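Beta/gamma crystallin 'Greek key' domain-containing protein (Methanosaeta thermophila PT, PDB 5HT7) binds transition-metal ions, here iron(II), through a betagamma-crystallin domain that assembles into a trimer. Local coordinates at the interface of chains A and B. Coordinates in Å, arbitrary orientation; residue numbers count along the deposited sequence, not the author numbering. Chains: chain A/B, Uncharacterized protein.

Contact 1: the interface of chains A and B. Residues chain A 10-11; chain B 15, 21, 23, 26.
A:Arg11 reaches out of chain A and meets B:Asp21 tip to tip, its guanidinium forming a salt bridge with the carboxylate across the interface. The charged hydrogen bond runs from NH2 of A:Arg11 to OD1 of B:Asp21 at 3.0 Å and is noticeably bent. It arrives on the syn side of that oxygen but 26° out of the carboxylate plane, the two flat groups being turned 45° against each other. The arginine chain leaves with CG anti to its carbonyl carbon (chi1 -61°) and stays extended from CG to NE, which carries the guanidinium across to the carboxylate of B:Asp21 and the carbonyl of B:Asp23.

Within chain B, the amide N of B:Asp23 donates to the same OD1 of B:Asp21 at 2.9 Å, from the opposite face of the carboxylate. The oxygen is thus gripped from both faces, and the second-shell amide helps fix the rotation of the acid that receives the arginine. NH2 also has a weak bond to the carbonyl O of B:Asp23. Beside these polar contacts the methyl CB of B:Ala26, in the 3-10 helix 24-26, lies 3.9 Å above the guanidinium plane of A:Arg11, offset toward its rim.

B:Lys15 slants across the arginine chain, and its bent end places NZ near the other oxygen of B:Asp21, 3.6 Å from OD2 in a salt bridge within chain B. The carboxylate faces both basic groups and would probably offset part of their mutual repulsion. A water joins NZ of B:Lys15, at 2.8 Å, to the backbone O of A:Gln10, 2.7 Å from the same water. A second water touches OD2 of B:Asp21 and the carbonyl O of B:Asp23 and also lies against NE of A:Arg11, at a doubtfully short spacing. The site helps hold two subunits of the trimeric crystallin together by charge pairing, with water filling in beside it.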
ATOM      1  N   GLN A  10      -4.049  12.725   0.959  1.00 24.52           N
ATOM      2  CA  GLN A  10      -3.511  11.410   0.611  1.00 22.63           C
ATOM      3  C   GLN A  10      -2.027  11.482   0.253  1.00 22.97           C
ATOM      4  O   GLN A  10      -1.577  10.896  -0.738  1.00 23.32           O
ATOM      5  CB  GLN A  10      -4.319  10.804  -0.537  1.00 22.77           C
ATOM      6  CG  GLN A  10      -5.790  10.561  -0.210  1.00 25.15           C
ATOM      7  CD  GLN A  10      -6.614  11.836  -0.204  1.00 30.41           C
ATOM      8  OE1 GLN A  10      -7.311  12.132   0.769  1.00 32.56           O
ATOM      9  NE2 GLN A  10      -6.522  12.605  -1.280  1.00 28.33           N
ATOM     10  N   ARG A  11      -1.269  12.200   1.073  1.00 24.04           N
ATOM     11  CA  ARG A  11       0.163  12.315   0.883  1.00 21.61           C
ATOM     12  C   ARG A  11       0.876  11.992   2.187  1.00 25.77           C
ATOM     13  O   ARG A  11       0.233  11.860   3.235  1.00 21.77           O
ATOM     14  CB  ARG A  11       0.513  13.723   0.364  1.00 25.37           C
ATOM     15  CG  ARG A  11      -0.149  14.017  -1.004  1.00 30.23           C
ATOM     16  CD  ARG A  11       0.099  15.431  -1.551  1.00 34.49           C
ATOM     17  NE  ARG A  11      -0.266  15.509  -2.972  1.00 36.51           N
ATOM     18  CZ  ARG A  11      -1.181  16.331  -3.482  1.00 42.19           C
ATOM     19  NH1 ARG A  11      -1.824  17.177  -2.685  1.00 40.85           N
ATOM     20  NH2 ARG A  11      -1.449  16.316  -4.795  1.00 32.81           N
TER
ATOM     21  N   LYS B  15       3.768   4.785  -3.940  1.00 20.43           N
ATOM     22  CA  LYS B  15       2.728   5.790  -3.732  1.00 17.81           C
ATOM     23  C   LYS B  15       1.431   5.321  -4.371  1.00 18.57           C
ATOM     24  O   LYS B  15       1.422   4.922  -5.537  1.00 16.77           O
ATOM     25  CB  LYS B  15       3.146   7.141  -4.328  1.00 21.28           C
ATOM     26  CG  LYS B  15       2.068   8.249  -4.244  1.00 20.91           C
ATOM     27  CD  LYS B  15       2.651   9.603  -4.662  1.00 22.37           C
ATOM     28  CE  LYS B  15       1.596  10.705  -4.779  1.00 21.39           C
ATOM     29  NZ  LYS B  15       0.839  10.924  -3.496  1.00 23.31           N
ATOM     30  N   ASP B  21      -4.219  12.425  -9.490  1.00 22.45           N
ATOM     31  CA  ASP B  21      -3.309  13.217  -8.665  1.00 23.28           C
ATOM     32  C   ASP B  21      -2.838  14.376  -9.535  1.00 20.95           C
ATOM     33  O   ASP B  21      -2.129  14.160 -10.505  1.00 21.53           O
ATOM     34  CB  ASP B  21      -2.126  12.374  -8.179  1.00 21.09           C
ATOM     35  CG  ASP B  21      -1.287  13.091  -7.133  1.00 25.78           C
ATOM     36  OD1 ASP B  21      -1.380  14.329  -7.023  1.00 24.90           O
ATOM     37  OD2 ASP B  21      -0.527  12.408  -6.422  1.00 24.77           O
ATOM     38  N   ASP B  23      -0.821  16.683  -8.688  1.00 24.86           N
ATOM     39  CA  ASP B  23       0.511  17.150  -8.326  1.00 23.62           C
ATOM     40  C   ASP B  23       1.271  16.064  -7.579  1.00 28.01           C
ATOM     41  O   ASP B  23       1.397  16.119  -6.348  1.00 25.05           O
ATOM     42  CB  ASP B  23       0.392  18.424  -7.470  1.00 26.81           C
ATOM     43  CG  ASP B  23       1.691  19.199  -7.362  1.00 29.52           C
ATOM     44  OD1 ASP B  23       2.747  18.744  -7.838  1.00 28.43           O
ATOM     45  OD2 ASP B  23       1.642  20.281  -6.754  1.00 33.48           O
ATOM     46  N   ALA B  26       4.150  16.917  -5.163  1.00 25.89           N
ATOM     47  CA  ALA B  26       3.813  17.606  -3.918  1.00 26.97           C
ATOM     48  C   ALA B  26       3.935  16.707  -2.686  1.00 29.28           C
ATOM     49  O   ALA B  26       3.942  17.196  -1.554  1.00 30.33           O
ATOM     50  CB  ALA B  26       2.403  18.181  -4.008  1.00 28.07           C
TER
HETATM   51  O   HOH W   1      -0.759   8.939  -2.340  1.00 25.80           O
HETATM   52  O   HOH W   2       0.565  13.878  -4.580  1.00 28.11           O

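Contact 2: the interface of chains A and B. Residues chain A 10-13; chain B 15, 27, 29.
The carboxylate of B:Asp27 receives amides on both faces of OD1: N of A:Gly12 from above the plane on one side, N of B:Ala29 from the other. The bond from A:Gly12 N to B:Asp27 OD1 is nearly straight and 2.9 Å long, although it comes in 45° out of the carboxylate plane. The amide of B:Ala29, on the anti side of OD1, closes a short turn within chain B. OD2 takes NZ of B:Lys15 at 2.8 Å through its anti lone pair, away from OD1, in a salt bridge of the same chain.

With CG anti to the backbone N (chi1 -170°), the acid turns toward chain A, where CB of A:Arg11 packs 3.7 Å from B:Asp27 CG. A water 2.6 Å from B:Asp27 OD2 also reaches the carbonyl O of A:Gly12. The methyl CB of B:Ala29 rests 3.6 Å from A:Gly12 CA, a close fit to a residue without a side chain. An alanine in place of B:Asp27 would probably leave the A:Gly12 amide without its acceptor across the interface and the B:Lys15 ammonium without this countercharge. In the fold, chain A offers the backbone of residues 10-13, leading into strand 14-16, while chain B offers strand 14-16 and the loop following its 3-10 helix 24-26.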
ATOM      1  N   GLN A  10      -4.049  12.725   0.959  1.00 24.52           N
ATOM      2  CA  GLN A  10      -3.511  11.410   0.611  1.00 22.63           C
ATOM      3  C   GLN A  10      -2.027  11.482   0.253  1.00 22.97           C
ATOM      4  O   GLN A  10      -1.577  10.896  -0.738  1.00 23.32           O
ATOM      5  CB  GLN A  10      -4.319  10.804  -0.537  1.00 22.77           C
ATOM      6  CG  GLN A  10      -5.790  10.561  -0.210  1.00 25.15           C
ATOM      7  CD  GLN A  10      -6.614  11.836  -0.204  1.00 30.41           C
ATOM      8  OE1 GLN A  10      -7.311  12.132   0.769  1.00 32.56           O
ATOM      9  NE2 GLN A  10      -6.522  12.605  -1.280  1.00 28.33           N
ATOM     10  N   ARG A  11      -1.269  12.200   1.073  1.00 24.04           N
ATOM     11  CA  ARG A  11       0.163  12.315   0.883  1.00 21.61           C
ATOM     12  C   ARG A  11       0.876  11.992   2.187  1.00 25.77           C
ATOM     13  O   ARG A  11       0.233  11.860   3.235  1.00 21.77           O
ATOM     14  CB  ARG A  11       0.513  13.723   0.364  1.00 25.37           C
ATOM     15  CG  ARG A  11      -0.149  14.017  -1.004  1.00 30.23           C
ATOM     16  CD  ARG A  11       0.099  15.431  -1.551  1.00 34.49           C
ATOM     17  NE  ARG A  11      -0.266  15.509  -2.972  1.00 36.51           N
ATOM     18  CZ  ARG A  11      -1.181  16.331  -3.482  1.00 42.19           C
ATOM     19  NH1 ARG A  11      -1.824  17.177  -2.685  1.00 40.85           N
ATOM     20  NH2 ARG A  11      -1.449  16.316  -4.795  1.00 32.81           N
ATOM     21  N   GLY A  12       2.196  11.845   2.131  1.00 21.28           N
ATOM     22  CA  GLY A  12       2.954  11.459   3.307  1.00 23.83           C
ATOM     23  C   GLY A  12       2.976   9.953   3.500  1.00 24.60           C
ATOM     24  O   GLY A  12       2.393   9.213   2.702  1.00 21.72           O
ATOM     25  N   VAL A  13       3.661   9.486   4.545  1.00 23.87           N
ATOM     26  CA  VAL A  13       3.700   8.052   4.824  1.00 21.30           C
ATOM     27  C   VAL A  13       2.269   7.526   5.008  1.00 23.46           C
ATOM     28  O   VAL A  13       1.391   8.242   5.475  1.00 21.11           O
ATOM     29  CB  VAL A  13       4.547   7.711   6.080  1.00 25.14           C
ATOM     30  CG1 VAL A  13       6.028   8.001   5.819  1.00 28.37           C
ATOM     31  CG2 VAL A  13       4.058   8.483   7.293  1.00 26.70           C
TER
ATOM     32  N   LYS B  15       3.768   4.785  -3.940  1.00 20.43           N
ATOM     33  CA  LYS B  15       2.728   5.790  -3.732  1.00 17.81           C
ATOM     34  C   LYS B  15       1.431   5.321  -4.371  1.00 18.57           C
ATOM     35  O   LYS B  15       1.422   4.922  -5.537  1.00 16.77           O
ATOM     36  CB  LYS B  15       3.146   7.141  -4.328  1.00 21.28           C
ATOM     37  CG  LYS B  15       2.068   8.249  -4.244  1.00 20.91           C
ATOM     38  CD  LYS B  15       2.651   9.603  -4.662  1.00 22.37           C
ATOM     39  CE  LYS B  15       1.596  10.705  -4.779  1.00 21.39           C
ATOM     40  NZ  LYS B  15       0.839  10.924  -3.496  1.00 23.31           N
ATOM     41  N   ASP B  27       4.031  15.398  -2.901  1.00 26.45           N
ATOM     42  CA  ASP B  27       4.108  14.429  -1.804  1.00 29.29           C
ATOM     43  C   ASP B  27       5.532  14.318  -1.267  1.00 32.38           C
ATOM     44  O   ASP B  27       6.408  13.785  -1.935  1.00 31.29           O
ATOM     45  CB  ASP B  27       3.613  13.054  -2.281  1.00 25.71           C
ATOM     46  CG  ASP B  27       3.428  12.050  -1.144  1.00 27.06           C
ATOM     47  OD1 ASP B  27       4.062  12.198  -0.074  1.00 26.52           O
ATOM     48  OD2 ASP B  27       2.650  11.082  -1.335  1.00 23.61           O
ATOM     49  N   ALA B  29       6.783  12.382   0.886  1.00 32.11           N
ATOM     50  CA  ALA B  29       7.205  11.017   1.163  1.00 32.54           C
ATOM     51  C   ALA B  29       7.500  10.227  -0.108  1.00 35.21           C
ATOM     52  O   ALA B  29       7.967   9.095  -0.044  1.00 33.82           O
ATOM     53  CB  ALA B  29       6.141  10.291   1.987  1.00 33.36           C
TER
HETATM   54  O   HOH W   3      -0.759   8.939  -2.340  1.00 25.80           O
HETATM   55  O   HOH W   4       2.521   8.590  -0.448  1.00 33.79           O

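Contact 1 and contact 2 are neighbouring parts of one patch, the centres of their C-alpha atoms about 6 Å apart, and they share A:Gln10, A:Arg11 and B:Lys15. In chain A one short stretch ahead of strand 14-16 serves both, the guanidinium working in contact 1, the base of that side chain and the backbone beyond it in contact 2. B:Lys15 ties the acids of the two contacts together from strand 14-16 of chain B. Chain A gives residues 10-13, chain B residue 15 and parts of 21-29; the whole interface is not an exact two-fold, as expected if the trimer's subunits meet through unlike surfaces.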